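Endo alpha-1,4 polygalactosaminidase (Neosartorya fumigata, PDB 6OJ1) cleaves alpha-1,4-linked galactosamine polymers internally as an endo-acting glycoside hydrolase and thereby disrupts microbial biofilms. Local coordinates at residues 43-47 with 48-52. Sequence-based numbering, arbitrary orientation.
Sequences QIELL and YALND. With NAG (2-acetamido-2-deoxy-beta-D-glucopyranose), chain B; NAG (2-acetamido-2-deoxy-beta-D-glucopyranose), chain C.
E45 and Y48 illustrate how a buried carboxylate can organise the turn that follows a β-strand. OE2 of E45 takes the backbone N-H of Y48 through its syn lone pair, at 3.0 Å and nearly straight (170°), and also receives a weak bond from the N-H of L47. OE1 of E45 stands 2.7 Å from the carbonyl O of Y48. A bend at chi2 (-79°) folds the carboxylate back over the Y48 ring, their planes 27° apart, with E45 OE2 3.3 Å from Y48 CD1, offset toward the rim. Across the opposite face lies the first GlcNAc of the glycan on N51, its C5 above the ring centre; this sugar is joined to ND2 of N51. The second GlcNAc brings its acetyl methyl C8 to the ring edge, 3.7 Å from Y48 CD2, and L47 meets the same methyl through CD2 at 3.5 Å. In this GH114 (β/α)-barrel, E45 belongs to the region where strand 42-45 gives way to the loop that leads to strand 59-63. The aliphatic part of E45 rests against L50, whose CD1 is 4.0 Å from E45 CB, while L50 also packs on Y60 and I62 of that neighbouring strand. Farther out, a water lies 2.7 Å from E45 O and 2.8 Å from Y48 O, and another water links Q43 NE2 to D52 O. N272 fixes the outer parts of the turn, its backbone N bonded to Y48 OH and its side-chain ND2 to N51 OD1.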
loop_
_atom_site.group_PDB
_atom_site.type_symbol
_atom_site.label_atom_id
_atom_site.label_comp_id
_atom_site.label_asym_id
_atom_site.label_seq_id
_atom_site.Cartn_x
_atom_site.Cartn_y
_atom_site.Cartn_z
ATOM N N GLN A 43 -4.277 -0.386 -11.101
ATOM C CA GLN A 43 -5.428 -1.081 -10.559
ATOM C C GLN A 43 -4.981 -1.695 -9.242
ATOM O O GLN A 43 -3.811 -2.045 -9.082
ATOM C CB GLN A 43 -5.944 -2.152 -11.553
ATOM C CG GLN A 43 -6.788 -3.306 -10.969
ATOM C CD GLN A 43 -8.192 -2.897 -10.511
ATOM O OE1 GLN A 43 -8.380 -1.861 -9.880
ATOM N NE2 GLN A 43 -9.185 -3.724 -10.829
ATOM N N ILE A 44 -5.901 -1.795 -8.290
ATOM C CA ILE A 44 -5.630 -2.457 -7.023
ATOM C C ILE A 44 -6.788 -3.397 -6.725
ATOM O O ILE A 44 -7.956 -3.038 -6.912
ATOM C CB ILE A 44 -5.409 -1.462 -5.864
ATOM C CG1 ILE A 44 -5.254 -2.220 -4.537
ATOM C CG2 ILE A 44 -6.532 -0.417 -5.786
ATOM C CD1 ILE A 44 -4.723 -1.355 -3.369
ATOM N N GLU A 45 -6.464 -4.615 -6.301
ATOM C CA GLU A 45 -7.499 -5.601 -5.983
ATOM C C GLU A 45 -6.928 -6.470 -4.872
ATOM O O GLU A 45 -6.018 -7.263 -5.120
ATOM C CB GLU A 45 -7.889 -6.433 -7.202
ATOM C CG GLU A 45 -9.185 -7.234 -7.000
ATOM C CD GLU A 45 -8.963 -8.495 -6.192
ATOM O OE1 GLU A 45 -8.211 -9.378 -6.668
ATOM O OE2 GLU A 45 -9.519 -8.592 -5.069
ATOM N N LEU A 46 -7.458 -6.310 -3.656
ATOM C CA LEU A 46 -6.920 -6.956 -2.467
ATOM C C LEU A 46 -7.864 -7.967 -1.839
ATOM O O LEU A 46 -7.435 -8.706 -0.943
ATOM C CB LEU A 46 -6.568 -5.901 -1.397
ATOM C CG LEU A 46 -5.582 -4.831 -1.821
ATOM C CD1 LEU A 46 -5.182 -4.004 -0.562
ATOM C CD2 LEU A 46 -4.363 -5.488 -2.453
ATOM N N LEU A 47 -9.125 -8.032 -2.277
ATOM C CA LEU A 47 -10.097 -8.836 -1.539
ATOM C C LEU A 47 -9.931 -10.336 -1.792
ATOM O O LEU A 47 -10.067 -11.148 -0.863
ATOM C CB LEU A 47 -11.513 -8.373 -1.886
ATOM C CG LEU A 47 -12.655 -9.059 -1.144
ATOM C CD1 LEU A 47 -12.521 -8.791 0.354
ATOM C CD2 LEU A 47 -14.001 -8.564 -1.665
ATOM N N TYR A 48 -9.648 -10.737 -3.034
ATOM C CA TYR A 48 -9.551 -12.145 -3.390
ATOM C C TYR A 48 -8.439 -12.307 -4.420
ATOM O O TYR A 48 -7.855 -11.330 -4.891
ATOM C CB TYR A 48 -10.897 -12.693 -3.916
ATOM C CG TYR A 48 -11.652 -11.706 -4.803
ATOM C CD1 TYR A 48 -11.134 -11.307 -6.030
ATOM C CD2 TYR A 48 -12.876 -11.176 -4.408
ATOM C CE1 TYR A 48 -11.803 -10.410 -6.836
ATOM C CE2 TYR A 48 -13.559 -10.277 -5.210
ATOM C CZ TYR A 48 -13.016 -9.895 -6.424
ATOM O OH TYR A 48 -13.683 -8.989 -7.217
ATOM N N ALA A 49 -8.123 -13.554 -4.746
ATOM C CA ALA A 49 -7.114 -13.811 -5.764
ATOM C C ALA A 49 -7.506 -13.097 -7.053
ATOM O O ALA A 49 -8.674 -13.100 -7.443
ATOM C CB ALA A 49 -6.982 -15.314 -6.003
ATOM N N LEU A 50 -6.536 -12.453 -7.704
ATOM C CA LEU A 50 -6.848 -11.663 -8.893
ATOM C C LEU A 50 -7.424 -12.550 -9.992
ATOM O O LEU A 50 -6.798 -13.531 -10.409
ATOM C CB LEU A 50 -5.599 -10.933 -9.392
ATOM C CG LEU A 50 -5.853 -10.020 -10.606
ATOM C CD1 LEU A 50 -6.666 -8.761 -10.224
ATOM C CD2 LEU A 50 -4.543 -9.638 -11.297
ATOM N N ASN A 51 -8.631 -12.211 -10.458
ATOM C CA ASN A 51 -9.274 -13.006 -11.500
ATOM C C ASN A 51 -9.866 -12.117 -12.591
ATOM O O ASN A 51 -10.805 -12.532 -13.291
ATOM C CB ASN A 51 -10.369 -13.904 -10.915
ATOM C CG ASN A 51 -11.400 -13.122 -10.126
ATOM O OD1 ASN A 51 -11.256 -11.920 -9.930
ATOM N ND2 ASN A 51 -12.458 -13.807 -9.681
ATOM N N ASP A 52 -9.347 -10.908 -12.738
ATOM C CA ASP A 52 -9.780 -9.999 -13.792
ATOM C C ASP A 52 -8.568 -9.166 -14.183
ATOM O O ASP A 52 -8.106 -8.333 -13.402
ATOM C CB ASP A 52 -10.931 -9.118 -13.324
ATOM C CG ASP A 52 -11.496 -8.268 -14.443
ATOM O OD1 ASP A 52 -10.834 -8.145 -15.499
ATOM O OD2 ASP A 52 -12.620 -7.762 -14.277
HETATM C C1 NAG B . -13.491 -13.223 -8.872
HETATM C C2 NAG B . -14.846 -13.248 -9.571
HETATM C C3 NAG B . -15.960 -12.828 -8.608
HETATM C C4 NAG B . -15.897 -13.612 -7.301
HETATM C C5 NAG B . -14.492 -13.515 -6.716
HETATM C C6 NAG B . -14.295 -14.361 -5.481
HETATM C C7 NAG B . -14.668 -12.809 -11.972
HETATM C C8 NAG B . -14.601 -11.759 -13.039
HETATM N N2 NAG B . -14.806 -12.364 -10.721
HETATM O O3 NAG B . -17.213 -13.036 -9.248
HETATM O O4 NAG B . -16.823 -13.059 -6.369
HETATM O O5 NAG B . -13.549 -13.990 -7.682
HETATM O O6 NAG B . -14.633 -15.721 -5.729
HETATM O O7 NAG B . -14.620 -14.007 -12.232
HETATM C C1 NAG C . -17.649 -14.053 -5.731
HETATM C C2 NAG C . -18.336 -13.395 -4.518
HETATM C C3 NAG C . -19.347 -14.349 -3.878
HETATM C C4 NAG C . -20.291 -14.921 -4.923
HETATM C C5 NAG C . -19.490 -15.561 -6.047
HETATM C C6 NAG C . -20.364 -16.104 -7.157
HETATM C C7 NAG C . -16.936 -11.713 -3.402
HETATM C C8 NAG C . -15.929 -11.467 -2.326
HETATM N N2 NAG C . -17.349 -12.979 -3.534
HETATM O O3 NAG C . -20.121 -13.631 -2.923
HETATM O O4 NAG C . -21.115 -15.905 -4.317
HETATM O O5 NAG C . -18.645 -14.565 -6.631
HETATM O O6 NAG C . -21.057 -15.061 -7.831
HETATM O O7 NAG C . -17.355 -10.812 -4.123
HETATM O O HOH W 1 -9.142 -6.471 -11.608
HETATM O O HOH W 2 -5.464 -9.855 -4.605
#